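Local structure of L-lysine 6-monooxygenase (Pseudomonas syringae pv. tomato, 5CQF) at residues F74-L77 with V78-R81; H112-S115 with D116-G119; V259-F262 with H263-N266; L274-S277 with R278-Y282. The protein probably hydroxylates the side-chain amine of L-lysine with the help of FAD and NADPH, as a step in siderophore biosynthesis. All blocks are in the same frame, centred on the assembly; numbering follows the deposited sequence.

Contact 1 (F74-L77 with V78-R81); sequences FRDL and VTPR
An Asx turn ties Asp76 to Val78 and Thr79 in the buried loop between helix 57-64 and helix 89-96. The carboxylate works as a clamp on the backbone just ahead of it. Its OD1 takes Val78 N at 2.8 Å, with the donor standing well above the carboxylate plane. The same Asp76 OD1 accepts Thr79 N at 2.7 Å through its syn lone pair, in a bond that is almost straight (169°). Thr79 OG1 then donates to Asp76 OD2, also at 2.7 Å, on the syn side and a little out of plane. A first torsion of 65° folds the carboxylate of Asp76 back between its own backbone N and carbonyl carbon, and this swings it over the two amides. Just before the turn, Phe74 O rests 3.5 Å from Pro80 CD. Farther on, one water donates to Leu77 O at 2.6 Å and accepts from Arg81 NH2, which also forms a salt bridge with Asp34 of helix 23-37. Phe89 N adds another hydrogen bond to Asp76 OD2. Four donors therefore grip the two oxygens of a buried carboxylate: they fix its rotation and probably go far toward stabilising its negative charge.

Contact 2 (H112-S115 with D116-G119); sequences HEWS and DYLG
Trp114 turns the edge of its six-membered ring toward the face of Tyr117, one turn further along helix 111-125. This is an offset edge-to-face pair, with centroids 5.7 Å apart and planes at 79°. The touching atoms are Trp114 CE3 and Tyr117 CD2, 3.7 Å apart, with Trp114 CZ3 only slightly farther away. Both side chains leave the helix in the same direction and run side by side: the indole starts beside its backbone N (chi1 -75°), whereas the phenol ring is anti to its own N. Beneath them the backbone is regular. Tyr117 N reaches Glu113 O at 2.8 Å, and Leu118 N reaches Trp114 O at 2.9 Å, so the residues carrying the two rings are both held by main-chain bonds. In the next shell, Tyr117 OH is anchored on Phe87 O, and the ring of Phe89 meets both aromatic groups, edge-to-face in the case of Tyr117. The acidic side chains serve other partners: Asp116 OD2 bonds Tyr92 OH, while Glu113 OE2 is shared by Arg98 and Tyr298 of the third subunit. Around this turn, Trp114 and Ser115 pack on Leu64 of helix 57-64, Glu113 lies against helix 89-96, and Leu118 meets Pro23 and Ile26 of helix 23-37, the helix that follows strand 16-19.

Contact 3 (V259-F262 with H263-N266); sequences VDYF and HSLN
The first torsion of Ser264 (81°) tucks OG into the crowded position between its backbone N and carbonyl carbon, and from there the hydroxyl turns back to Tyr261 O. The bond between Ser264 OG and Tyr261 O is short, 2.6 Å, and lies in the carbonyl plane on a lone pair. Two first torsions bring Val259 and His263 together: CG1 of the valine is anti to its N, while the imidazole is swung to the side of its own N (chi1 -76°). The two side chains then run alongside each other, with Val259 CG1 3.7 Å from His263 CD2. At the edge of the imidazole, and in its plane, Val259 O lies 3.3 Å from His263 CD2. On another flank, Tyr261 CE2 and Leu265 CD1 make apolar contact at 4.0 Å.

This is the last part of helix 255-264, and the backbone bonds show the coil giving way. His263 N still holds Val259 O at 3.0 Å in the regular i to i-4 pattern. Leu265 N bonds Phe262 O at 3.2 Å instead, from above the carbonyl plane, and its bond to Tyr261 O is weak.

Outward, His263 NE2 is hydrogen-bonded to His404 of helix 401-404, and Tyr261 OH to Asp332 of the fourth subunit. Asn266 is the N-cap of the following helix 267-280, its OD1 accepting from Ala269 N. That helix packs back on this end of the chain, Phe273 against Tyr261 and the loop residue Leu265, and Leu274 against Phe262.

Contact 4 (L274-S277 with R278-Y282); sequences LDWS and RSTNY
Trp276 and Thr280 make the tight part of the last turn of an alpha-helix, 267-280, which gives way at Asn281 with a positive phi of 76°. Thr280 OG1 sits over one face of the indole, toward its rim, and comes within 3.1 Å of Trp276 CE2. It is placed there by a first torsion of -69°, which puts the hydroxyl beside its own backbone N; a weak bond to Trp276 O accompanies the ring contact. The backbone fastens the pair: Thr280 N meets Trp276 O at 2.9 Å. One step on, Asn281 N still reaches Ser277 O at 3.2 Å, so the last bond of the helix pattern is made by the residue that has already left helical angles. Ser279 OG stands between Asp275 O and Trp276 O, close enough to bond either. Tyr313 of the fourth subunit meets Trp276 edge-to-face, adding to the packing around the indole.

The solvent side is carried by Asp275 and Arg278. Asp275 OD1 stays 4.8 Å from Arg278 NH1, too far for a salt bridge; Arg278 pairs through NE with Glu401 instead. The arginine chain bends at its second torsion and passes back over the preceding turn to lie against the buried Leu274, which sets one face of the guanidinium against Leu274 CD1, 3.9 Å from Arg278 NH2.

In the fold
The four sites fall into two pairs. Contacts 1 and 2, with centres 14 Å apart, touch directly: Leu77 CD1 meets Leu118 CD1 at 3.6 Å, and Leu77 N makes a weak hydrogen bond to Tyr117 OH. Both leucines lie near, without touching, the glycines of the Rossmann-type pattern after strand 16-19, consistent with an FAD site. Contacts 3 and 4 belong to consecutive helices, their centres 16 Å apart, and meet where Phe262 CE1 packs on Leu274 CD2 at 4.1 Å. Both also touch the fourth subunit. Between the pairs there is no touch: contacts 1 and 4 have nearest atoms about 11 Å apart, and contacts 2 and 4 flank opposite sides of the chain's centre.

Contact 1 (F74-L77 with V78-R81)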
ATOM      1  N   PHE A  74      15.208  -2.589 -10.924  1.00 34.27           N
ATOM      2  CA  PHE A  74      16.646  -2.724 -11.135  1.00 34.73           C
ATOM      3  C   PHE A  74      17.126  -4.148 -11.241  1.00 34.01           C
ATOM      4  O   PHE A  74      18.236  -4.398 -11.723  1.00 34.14           O
ATOM      5  CB  PHE A  74      17.452  -2.122  -9.982  1.00 36.01           C
ATOM      6  CG  PHE A  74      17.424  -0.621  -9.910  1.00 36.94           C
ATOM      7  CD1 PHE A  74      17.248   0.159 -11.037  1.00 39.31           C
ATOM      8  CD2 PHE A  74      17.606   0.005  -8.697  1.00 38.05           C
ATOM      9  CE1 PHE A  74      17.228   1.542 -10.945  1.00 40.98           C
ATOM     10  CE2 PHE A  74      17.620   1.380  -8.596  1.00 40.57           C
ATOM     11  CZ  PHE A  74      17.414   2.157  -9.720  1.00 41.71           C
ATOM     12  N   ARG A  75      16.309  -5.077 -10.780  1.00 34.18           N
ATOM     13  CA  ARG A  75      16.680  -6.472 -10.739  1.00 33.73           C
ATOM     14  C   ARG A  75      16.216  -7.120 -12.041  1.00 35.12           C
ATOM     15  O   ARG A  75      15.336  -8.002 -12.050  1.00 35.72           O
ATOM     16  CB  ARG A  75      16.104  -7.110  -9.486  1.00 33.40           C
ATOM     17  CG  ARG A  75      16.666  -6.382  -8.263  1.00 35.25           C
ATOM     18  CD  ARG A  75      16.289  -6.963  -6.894  1.00 35.21           C
ATOM     19  NE  ARG A  75      16.554  -8.380  -6.853  1.00 37.21           N
ATOM     20  CZ  ARG A  75      15.730  -9.298  -6.343  1.00 37.29           C
ATOM     21  NH1 ARG A  75      14.557  -8.944  -5.808  1.00 35.23           N
ATOM     22  NH2 ARG A  75      16.098 -10.579  -6.393  1.00 36.62           N
ATOM     23  N   ASP A  76      16.851  -6.646 -13.120  1.00 34.52           N
ATOM     24  CA  ASP A  76      16.604  -7.022 -14.501  1.00 34.44           C
ATOM     25  C   ASP A  76      17.738  -7.928 -14.966  1.00 34.83           C
ATOM     26  O   ASP A  76      18.476  -8.449 -14.124  1.00 32.69           O
ATOM     27  CB  ASP A  76      16.449  -5.758 -15.385  1.00 34.44           C
ATOM     28  CG  ASP A  76      17.723  -4.890 -15.488  1.00 33.82           C
ATOM     29  OD1 ASP A  76      18.843  -5.371 -15.328  1.00 32.53           O
ATOM     30  OD2 ASP A  76      17.592  -3.673 -15.733  1.00 33.60           O
ATOM     31  N   LEU A  77      17.902  -8.110 -16.289  1.00 35.66           N
ATOM     32  CA  LEU A  77      18.888  -9.067 -16.821  1.00 36.33           C
ATOM     33  C   LEU A  77      20.300  -8.573 -16.836  1.00 35.15           C
ATOM     34  O   LEU A  77      21.193  -9.369 -17.152  1.00 35.62           O
ATOM     35  CB  LEU A  77      18.549  -9.505 -18.252  1.00 38.89           C
ATOM     36  CG  LEU A  77      17.405 -10.490 -18.365  1.00 41.98           C
ATOM     37  CD1 LEU A  77      17.003 -10.621 -19.819  1.00 44.18           C
ATOM     38  CD2 LEU A  77      17.735 -11.865 -17.769  1.00 42.46           C
ATOM     39  N   VAL A  78      20.533  -7.285 -16.553  1.00 33.85           N
ATOM     40  CA  VAL A  78      21.917  -6.731 -16.662  1.00 33.61           C
ATOM     41  C   VAL A  78      22.377  -5.805 -15.582  1.00 32.07           C
ATOM     42  O   VAL A  78      23.551  -5.798 -15.253  1.00 32.45           O
ATOM     43  CB  VAL A  78      22.145  -5.993 -18.001  1.00 34.58           C
ATOM     44  CG1 VAL A  78      21.932  -6.958 -19.137  1.00 34.73           C
ATOM     45  CG2 VAL A  78      21.215  -4.790 -18.160  1.00 33.99           C
ATOM     46  N   THR A  79      21.456  -5.014 -15.051  1.00 32.05           N
ATOM     47  CA  THR A  79      21.769  -3.891 -14.177  1.00 32.05           C
ATOM     48  C   THR A  79      22.532  -4.300 -12.922  1.00 34.11           C
ATOM     49  O   THR A  79      23.413  -3.571 -12.511  1.00 35.49           O
ATOM     50  CB  THR A  79      20.473  -3.142 -13.814  1.00 31.64           C
ATOM     51  OG1 THR A  79      19.941  -2.508 -14.973  1.00 30.97           O
ATOM     52  CG2 THR A  79      20.677  -2.112 -12.698  1.00 32.02           C
ATOM     53  N   PRO A  80      22.188  -5.449 -12.276  1.00 35.05           N
ATOM     54  CA  PRO A  80      22.924  -5.742 -11.025  1.00 35.17           C
ATOM     55  C   PRO A  80      24.376  -6.033 -11.277  1.00 34.71           C
ATOM     56  O   PRO A  80      25.195  -5.870 -10.380  1.00 38.14           O
ATOM     57  CB  PRO A  80      22.197  -6.969 -10.430  1.00 34.99           C
ATOM     58  CG  PRO A  80      20.885  -7.023 -11.102  1.00 35.37           C
ATOM     59  CD  PRO A  80      21.074  -6.389 -12.478  1.00 34.64           C
ATOM     60  N   ARG A  81      24.677  -6.443 -12.500  1.00 34.57           N
ATOM     61  CA  ARG A  81      26.045  -6.668 -12.987  1.00 35.06           C
ATOM     62  C   ARG A  81      26.633  -5.395 -13.592  1.00 37.75           C
ATOM     63  O   ARG A  81      27.787  -5.067 -13.325  1.00 39.61           O
ATOM     64  CB  ARG A  81      26.039  -7.749 -14.066  1.00 34.80           C
ATOM     65  CG  ARG A  81      27.382  -7.930 -14.747  1.00 36.57           C
ATOM     66  CD  ARG A  81      27.385  -9.023 -15.807  1.00 37.34           C
ATOM     67  NE  ARG A  81      26.388  -8.766 -16.839  1.00 38.63           N
ATOM     68  CZ  ARG A  81      26.506  -7.879 -17.823  1.00 40.17           C
ATOM     69  NH1 ARG A  81      27.615  -7.164 -17.982  1.00 40.31           N
ATOM     70  NH2 ARG A  81      25.499  -7.722 -18.677  1.00 42.18           N
TER
HETATM   71  O   HOH W   1      23.613  -9.862 -17.987  1.00 37.45           O

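Contact 2 (H112-S115 with D116-G119)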
ATOM      1  N   HIS A 112       3.705  -9.691 -18.230  1.00 39.66           N
ATOM      2  CA  HIS A 112       3.610  -9.399 -19.666  1.00 40.82           C
ATOM      3  C   HIS A 112       4.679  -8.363 -20.078  1.00 38.17           C
ATOM      4  O   HIS A 112       5.349  -8.531 -21.091  1.00 36.79           O
ATOM      5  CB  HIS A 112       2.166  -8.974 -19.986  1.00 42.39           C
ATOM      6  CG  HIS A 112       1.963  -8.404 -21.351  1.00 46.27           C
ATOM      7  ND1 HIS A 112       2.194  -9.119 -22.511  1.00 49.44           N
ATOM      8  CD2 HIS A 112       1.471  -7.202 -21.745  1.00 48.42           C
ATOM      9  CE1 HIS A 112       1.892  -8.371 -23.558  1.00 49.11           C
ATOM     10  NE2 HIS A 112       1.450  -7.203 -23.120  1.00 50.33           N
ATOM     11  N   GLU A 113       4.881  -7.340 -19.245  1.00 35.81           N
ATOM     12  CA  GLU A 113       5.903  -6.348 -19.510  1.00 34.94           C
ATOM     13  C   GLU A 113       7.317  -6.944 -19.450  1.00 34.36           C
ATOM     14  O   GLU A 113       8.141  -6.702 -20.353  1.00 33.45           O
ATOM     15  CB  GLU A 113       5.760  -5.101 -18.613  1.00 34.44           C
ATOM     16  CG  GLU A 113       6.646  -3.948 -19.103  1.00 34.77           C
ATOM     17  CD  GLU A 113       6.342  -2.575 -18.514  1.00 34.97           C
ATOM     18  OE1 GLU A 113       5.772  -2.453 -17.398  1.00 36.66           O
ATOM     19  OE2 GLU A 113       6.694  -1.569 -19.173  1.00 34.19           O
ATOM     20  N   TRP A 114       7.609  -7.737 -18.431  1.00 33.98           N
ATOM     21  CA  TRP A 114       8.922  -8.403 -18.370  1.00 34.03           C
ATOM     22  C   TRP A 114       9.182  -9.320 -19.568  1.00 35.91           C
ATOM     23  O   TRP A 114      10.307  -9.371 -20.064  1.00 35.69           O
ATOM     24  CB  TRP A 114       9.074  -9.213 -17.085  1.00 33.74           C
ATOM     25  CG  TRP A 114       9.304  -8.404 -15.875  1.00 33.08           C
ATOM     26  CD1 TRP A 114       8.437  -8.194 -14.836  1.00 34.23           C
ATOM     27  CD2 TRP A 114      10.475  -7.684 -15.564  1.00 33.10           C
ATOM     28  NE1 TRP A 114       9.020  -7.395 -13.886  1.00 33.91           N
ATOM     29  CE2 TRP A 114      10.277  -7.077 -14.319  1.00 33.20           C
ATOM     30  CE3 TRP A 114      11.687  -7.498 -16.218  1.00 34.65           C
ATOM     31  CZ2 TRP A 114      11.220  -6.290 -13.746  1.00 34.92           C
ATOM     32  CZ3 TRP A 114      12.614  -6.706 -15.649  1.00 34.26           C
ATOM     33  CH2 TRP A 114      12.393  -6.115 -14.443  1.00 35.45           C
ATOM     34  N   SER A 115       8.156 -10.028 -20.045  1.00 37.87           N
ATOM     35  CA  SER A 115       8.267 -10.801 -21.302  1.00 40.99           C
ATOM     36  C   SER A 115       8.663  -9.943 -22.482  1.00 39.71           C
ATOM     37  O   SER A 115       9.613 -10.272 -23.215  1.00 40.29           O
ATOM     38  CB  SER A 115       6.937 -11.480 -21.674  1.00 44.10           C
ATOM     39  OG  SER A 115       6.640 -12.473 -20.718  1.00 50.02           O
ATOM     40  N   ASP A 116       7.920  -8.856 -22.680  1.00 38.12           N
ATOM     41  CA  ASP A 116       8.232  -7.910 -23.744  1.00 37.94           C
ATOM     42  C   ASP A 116       9.655  -7.393 -23.642  1.00 36.47           C
ATOM     43  O   ASP A 116      10.392  -7.353 -24.641  1.00 36.66           O
ATOM     44  CB  ASP A 116       7.264  -6.732 -23.725  1.00 39.11           C
ATOM     45  CG  ASP A 116       7.355  -5.898 -24.994  1.00 40.51           C
ATOM     46  OD1 ASP A 116       6.967  -6.418 -26.049  1.00 43.38           O
ATOM     47  OD2 ASP A 116       7.822  -4.747 -24.962  1.00 40.85           O
ATOM     48  N   TYR A 117      10.052  -7.011 -22.430  1.00 35.17           N
ATOM     49  CA  TYR A 117      11.443  -6.598 -22.182  1.00 34.54           C
ATOM     50  C   TYR A 117      12.396  -7.667 -22.639  1.00 35.91           C
ATOM     51  O   TYR A 117      13.370  -7.418 -23.322  1.00 35.27           O
ATOM     52  CB  TYR A 117      11.655  -6.308 -20.690  1.00 33.64           C
ATOM     53  CG  TYR A 117      13.109  -6.227 -20.235  1.00 32.79           C
ATOM     54  CD1 TYR A 117      13.944  -5.193 -20.646  1.00 32.41           C
ATOM     55  CD2 TYR A 117      13.638  -7.194 -19.364  1.00 32.43           C
ATOM     56  CE1 TYR A 117      15.265  -5.134 -20.218  1.00 32.66           C
ATOM     57  CE2 TYR A 117      14.946  -7.135 -18.929  1.00 30.72           C
ATOM     58  CZ  TYR A 117      15.751  -6.119 -19.350  1.00 31.68           C
ATOM     59  OH  TYR A 117      17.042  -6.098 -18.924  1.00 32.13           O
ATOM     60  N   LEU A 118      12.093  -8.888 -22.251  1.00 37.54           N
ATOM     61  CA  LEU A 118      12.967  -9.992 -22.534  1.00 38.80           C
ATOM     62  C   LEU A 118      13.102 -10.229 -24.038  1.00 38.14           C
ATOM     63  O   LEU A 118      14.198 -10.482 -24.545  1.00 38.33           O
ATOM     64  CB  LEU A 118      12.416 -11.213 -21.814  1.00 40.97           C
ATOM     65  CG  LEU A 118      13.107 -12.492 -22.202  1.00 44.18           C
ATOM     66  CD1 LEU A 118      14.397 -12.592 -21.421  1.00 44.62           C
ATOM     67  CD2 LEU A 118      12.185 -13.664 -21.916  1.00 48.31           C
ATOM     68  N   GLY A 119      12.004 -10.144 -24.772  1.00 38.54           N
ATOM     69  CA  GLY A 119      12.078 -10.168 -26.262  1.00 38.16           C
ATOM     70  C   GLY A 119      12.863  -8.974 -26.788  1.00 38.79           C
ATOM     71  O   GLY A 119      13.602  -9.077 -27.753  1.00 40.18           O
TER

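Contact 3 (V259-F262 with H263-N266)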
ATOM      1  N   VAL A 259      23.889 -18.694  -0.918  1.00 40.16           N
ATOM      2  CA  VAL A 259      24.683 -19.593  -1.725  1.00 40.06           C
ATOM      3  C   VAL A 259      26.093 -19.625  -1.115  1.00 41.41           C
ATOM      4  O   VAL A 259      26.623 -20.737  -0.933  1.00 39.37           O
ATOM      5  CB  VAL A 259      24.685 -19.189  -3.211  1.00 42.38           C
ATOM      6  CG1 VAL A 259      25.629 -20.066  -4.036  1.00 41.67           C
ATOM      7  CG2 VAL A 259      23.267 -19.238  -3.779  1.00 42.34           C
ATOM      8  N   ASP A 260      26.673 -18.462  -0.743  1.00 40.47           N
ATOM      9  CA  ASP A 260      28.038 -18.443  -0.086  1.00 41.52           C
ATOM     10  C   ASP A 260      28.057 -19.324   1.152  1.00 41.53           C
ATOM     11  O   ASP A 260      28.928 -20.169   1.317  1.00 42.47           O
ATOM     12  CB  ASP A 260      28.486 -17.053   0.393  1.00 42.65           C
ATOM     13  CG  ASP A 260      28.820 -16.077  -0.755  1.00 46.27           C
ATOM     14  OD1 ASP A 260      28.827 -16.476  -1.931  1.00 47.27           O
ATOM     15  OD2 ASP A 260      29.091 -14.886  -0.468  1.00 49.85           O
ATOM     16  N   TYR A 261      27.108 -19.097   2.051  1.00 40.21           N
ATOM     17  CA  TYR A 261      27.091 -19.825   3.295  1.00 39.67           C
ATOM     18  C   TYR A 261      27.034 -21.319   2.982  1.00 40.92           C
ATOM     19  O   TYR A 261      27.828 -22.069   3.537  1.00 42.85           O
ATOM     20  CB  TYR A 261      25.926 -19.395   4.191  1.00 38.05           C
ATOM     21  CG  TYR A 261      25.788 -20.231   5.450  1.00 38.30           C
ATOM     22  CD1 TYR A 261      26.622 -20.023   6.555  1.00 37.10           C
ATOM     23  CD2 TYR A 261      24.803 -21.212   5.541  1.00 38.46           C
ATOM     24  CE1 TYR A 261      26.493 -20.778   7.708  1.00 37.54           C
ATOM     25  CE2 TYR A 261      24.661 -22.000   6.691  1.00 39.60           C
ATOM     26  CZ  TYR A 261      25.501 -21.789   7.773  1.00 39.41           C
ATOM     27  OH  TYR A 261      25.320 -22.584   8.897  1.00 36.28           O
ATOM     28  N   PHE A 262      26.143 -21.741   2.074  1.00 38.76           N
ATOM     29  CA  PHE A 262      26.020 -23.154   1.711  1.00 39.06           C
ATOM     30  C   PHE A 262      27.335 -23.739   1.183  1.00 39.41           C
ATOM     31  O   PHE A 262      27.712 -24.814   1.581  1.00 40.28           O
ATOM     32  CB  PHE A 262      24.918 -23.375   0.697  1.00 38.52           C
ATOM     33  CG  PHE A 262      24.648 -24.805   0.404  1.00 39.28           C
ATOM     34  CD1 PHE A 262      23.825 -25.546   1.228  1.00 41.11           C
ATOM     35  CD2 PHE A 262      25.215 -25.417  -0.693  1.00 41.35           C
ATOM     36  CE1 PHE A 262      23.569 -26.875   0.961  1.00 42.51           C
ATOM     37  CE2 PHE A 262      24.965 -26.739  -0.982  1.00 42.06           C
ATOM     38  CZ  PHE A 262      24.125 -27.468  -0.166  1.00 43.79           C
ATOM     39  N   HIS A 263      28.043 -23.031   0.332  1.00 38.96           N
ATOM     40  CA  HIS A 263      29.361 -23.499  -0.100  1.00 41.39           C
ATOM     41  C   HIS A 263      30.416 -23.576   1.000  1.00 42.37           C
ATOM     42  O   HIS A 263      31.293 -24.453   0.945  1.00 44.06           O
ATOM     43  CB  HIS A 263      29.871 -22.715  -1.312  1.00 41.45           C
ATOM     44  CG  HIS A 263      29.194 -23.143  -2.566  1.00 40.83           C
ATOM     45  ND1 HIS A 263      29.634 -24.209  -3.309  1.00 41.54           N
ATOM     46  CD2 HIS A 263      28.024 -22.755  -3.123  1.00 42.18           C
ATOM     47  CE1 HIS A 263      28.812 -24.415  -4.316  1.00 41.12           C
ATOM     48  NE2 HIS A 263      27.823 -23.548  -4.226  1.00 42.30           N
ATOM     49  N   SER A 264      30.304 -22.724   2.012  1.00 40.00           N
ATOM     50  CA  SER A 264      31.240 -22.751   3.134  1.00 41.62           C
ATOM     51  C   SER A 264      31.060 -23.971   4.059  1.00 42.72           C
ATOM     52  O   SER A 264      31.881 -24.210   4.936  1.00 44.27           O
ATOM     53  CB  SER A 264      31.093 -21.471   3.964  1.00 42.51           C
ATOM     54  OG  SER A 264      29.992 -21.579   4.849  1.00 42.78           O
ATOM     55  N   LEU A 265      29.965 -24.714   3.898  1.00 42.45           N
ATOM     56  CA  LEU A 265      29.746 -25.935   4.651  1.00 40.88           C
ATOM     57  C   LEU A 265      30.400 -27.123   3.977  1.00 40.80           C
ATOM     58  O   LEU A 265      30.397 -27.201   2.748  1.00 39.12           O
ATOM     59  CB  LEU A 265      28.264 -26.233   4.755  1.00 40.80           C
ATOM     60  CG  LEU A 265      27.438 -25.132   5.405  1.00 39.96           C
ATOM     61  CD1 LEU A 265      25.992 -25.607   5.466  1.00 39.86           C
ATOM     62  CD2 LEU A 265      27.994 -24.826   6.779  1.00 40.42           C
ATOM     63  N   ASN A 266      30.926 -28.060   4.785  1.00 41.59           N
ATOM     64  CA  ASN A 266      31.420 -29.325   4.235  1.00 43.63           C
ATOM     65  C   ASN A 266      30.229 -30.211   3.887  1.00 44.91           C
ATOM     66  O   ASN A 266      29.101 -29.936   4.331  1.00 42.40           O
ATOM     67  CB  ASN A 266      32.440 -30.040   5.144  1.00 43.72           C
ATOM     68  CG  ASN A 266      31.853 -30.518   6.480  1.00 44.68           C
ATOM     69  OD1 ASN A 266      30.667 -30.869   6.615  1.00 43.86           O
ATOM     70  ND2 ASN A 266      32.721 -30.565   7.482  1.00 45.42           N
TER

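Contact 4 (L274-S277 with R278-Y282)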
ATOM      1  N   LEU A 274      20.255 -29.163   4.396  1.00 45.33           N
ATOM      2  CA  LEU A 274      19.141 -29.451   3.515  1.00 46.92           C
ATOM      3  C   LEU A 274      18.003 -30.191   4.213  1.00 49.55           C
ATOM      4  O   LEU A 274      16.833 -29.969   3.914  1.00 45.57           O
ATOM      5  CB  LEU A 274      19.588 -30.257   2.304  1.00 48.66           C
ATOM      6  CG  LEU A 274      20.503 -29.546   1.306  1.00 50.38           C
ATOM      7  CD1 LEU A 274      20.972 -30.520   0.216  1.00 51.41           C
ATOM      8  CD2 LEU A 274      19.799 -28.348   0.703  1.00 49.10           C
ATOM      9  N   ASP A 275      18.337 -31.081   5.139  1.00 54.28           N
ATOM     10  CA  ASP A 275      17.295 -31.745   5.928  1.00 58.44           C
ATOM     11  C   ASP A 275      16.483 -30.759   6.765  1.00 54.43           C
ATOM     12  O   ASP A 275      15.258 -30.855   6.787  1.00 54.48           O
ATOM     13  CB  ASP A 275      17.881 -32.857   6.808  1.00 63.79           C
ATOM     14  CG  ASP A 275      18.414 -34.022   5.983  1.00 71.97           C
ATOM     15  OD1 ASP A 275      18.125 -34.075   4.749  1.00 77.79           O
ATOM     16  OD2 ASP A 275      19.142 -34.861   6.568  1.00 77.07           O
ATOM     17  N   TRP A 276      17.157 -29.823   7.431  1.00 50.81           N
ATOM     18  CA  TRP A 276      16.462 -28.719   8.085  1.00 52.54           C
ATOM     19  C   TRP A 276      15.706 -27.892   7.031  1.00 52.60           C
ATOM     20  O   TRP A 276      14.501 -27.714   7.123  1.00 50.62           O
ATOM     21  CB  TRP A 276      17.419 -27.815   8.901  1.00 53.26           C
ATOM     22  CG  TRP A 276      16.730 -26.536   9.389  1.00 54.61           C
ATOM     23  CD1 TRP A 276      15.944 -26.380  10.514  1.00 55.91           C
ATOM     24  CD2 TRP A 276      16.730 -25.273   8.727  1.00 55.14           C
ATOM     25  NE1 TRP A 276      15.466 -25.091  10.581  1.00 57.09           N
ATOM     26  CE2 TRP A 276      15.931 -24.395   9.494  1.00 56.65           C
ATOM     27  CE3 TRP A 276      17.330 -24.795   7.548  1.00 54.71           C
ATOM     28  CZ2 TRP A 276      15.723 -23.066   9.123  1.00 57.72           C
ATOM     29  CZ3 TRP A 276      17.120 -23.487   7.181  1.00 56.01           C
ATOM     30  CH2 TRP A 276      16.322 -22.632   7.963  1.00 58.43           C
ATOM     31  N   SER A 277      16.425 -27.421   6.019  1.00 53.82           N
ATOM     32  CA  SER A 277      15.849 -26.582   4.961  1.00 57.32           C
ATOM     33  C   SER A 277      14.579 -27.173   4.301  1.00 57.87           C
ATOM     34  O   SER A 277      13.566 -26.470   4.105  1.00 55.79           O
ATOM     35  CB  SER A 277      16.917 -26.288   3.908  1.00 56.80           C
ATOM     36  OG  SER A 277      16.356 -25.638   2.793  1.00 59.77           O
ATOM     37  N   ARG A 278      14.631 -28.459   3.989  1.00 60.64           N
ATOM     38  CA  ARG A 278      13.483 -29.157   3.398  1.00 66.46           C
ATOM     39  C   ARG A 278      12.274 -29.288   4.337  1.00 67.58           C
ATOM     40  O   ARG A 278      11.133 -29.254   3.880  1.00 66.91           O
ATOM     41  CB  ARG A 278      13.900 -30.531   2.852  1.00 67.52           C
ATOM     42  CG  ARG A 278      14.540 -30.401   1.482  1.00 69.90           C
ATOM     43  CD  ARG A 278      15.581 -31.458   1.192  1.00 72.75           C
ATOM     44  NE  ARG A 278      16.235 -31.184  -0.091  1.00 75.25           N
ATOM     45  CZ  ARG A 278      17.225 -31.911  -0.600  1.00 79.25           C
ATOM     46  NH1 ARG A 278      17.687 -32.963   0.081  1.00 82.07           N
ATOM     47  NH2 ARG A 278      17.757 -31.592  -1.788  1.00 75.78           N
ATOM     48  N   SER A 279      12.510 -29.421   5.638  1.00 68.90           N
ATOM     49  CA  SER A 279      11.399 -29.492   6.590  1.00 68.66           C
ATOM     50  C   SER A 279      10.862 -28.091   6.966  1.00 64.61           C
ATOM     51  O   SER A 279       9.718 -27.955   7.383  1.00 64.17           O
ATOM     52  CB  SER A 279      11.800 -30.312   7.826  1.00 68.12           C
ATOM     53  OG  SER A 279      12.954 -29.782   8.449  1.00 70.00           O
ATOM     54  N   THR A 280      11.686 -27.061   6.815  1.00 87.69           N
ATOM     55  CA  THR A 280      11.233 -25.683   6.973  1.00 88.98           C
ATOM     56  C   THR A 280      10.253 -25.343   5.866  1.00 89.23           C
ATOM     57  O   THR A 280       9.310 -24.582   6.090  1.00 92.10           O
ATOM     58  CB  THR A 280      12.405 -24.687   6.939  1.00 89.75           C
ATOM     59  OG1 THR A 280      13.191 -24.848   8.124  1.00 93.23           O
ATOM     60  CG2 THR A 280      11.911 -23.245   6.861  1.00 89.45           C
ATOM     61  N   ASN A 281      10.482 -25.884   4.668  1.00 89.40           N
ATOM     62  CA  ASN A 281       9.428 -25.938   3.654  1.00 89.87           C
ATOM     63  C   ASN A 281       9.159 -24.573   2.952  1.00 82.27           C
ATOM     64  O   ASN A 281       8.040 -24.341   2.486  1.00 73.26           O
ATOM     65  CB  ASN A 281       8.129 -26.478   4.333  1.00 94.78           C
ATOM     66  CG  ASN A 281       7.438 -27.586   3.543  1.00 95.97           C
ATOM     67  OD1 ASN A 281       7.323 -28.724   4.024  1.00 94.85           O
ATOM     68  ND2 ASN A 281       6.953 -27.257   2.348  1.00 90.81           N
ATOM     69  N   TYR A 282      10.166 -23.691   2.870  1.00 81.76           N
ATOM     70  CA  TYR A 282       9.996 -22.378   2.199  1.00 82.74           C
ATOM     71  C   TYR A 282       9.566 -22.549   0.745  1.00 82.34           C
ATOM     72  O   TYR A 282      10.374 -22.945  -0.107  1.00 84.70           O
ATOM     73  CB  TYR A 282      11.268 -21.474   2.212  1.00 81.82           C
ATOM     74  CG  TYR A 282      10.926 -20.012   1.873  1.00 79.67           C
ATOM     75  CD1 TYR A 282      10.515 -19.631   0.578  1.00 77.04           C
ATOM     76  CD2 TYR A 282      10.947 -19.019   2.862  1.00 78.59           C
ATOM     77  CE1 TYR A 282      10.171 -18.310   0.281  1.00 73.79           C
ATOM     78  CE2 TYR A 282      10.593 -17.696   2.571  1.00 74.57           C
ATOM     79  CZ  TYR A 282      10.206 -17.346   1.285  1.00 72.92           C
ATOM     80  OH  TYR A 282       9.859 -16.042   1.011  1.00 68.00           O
TER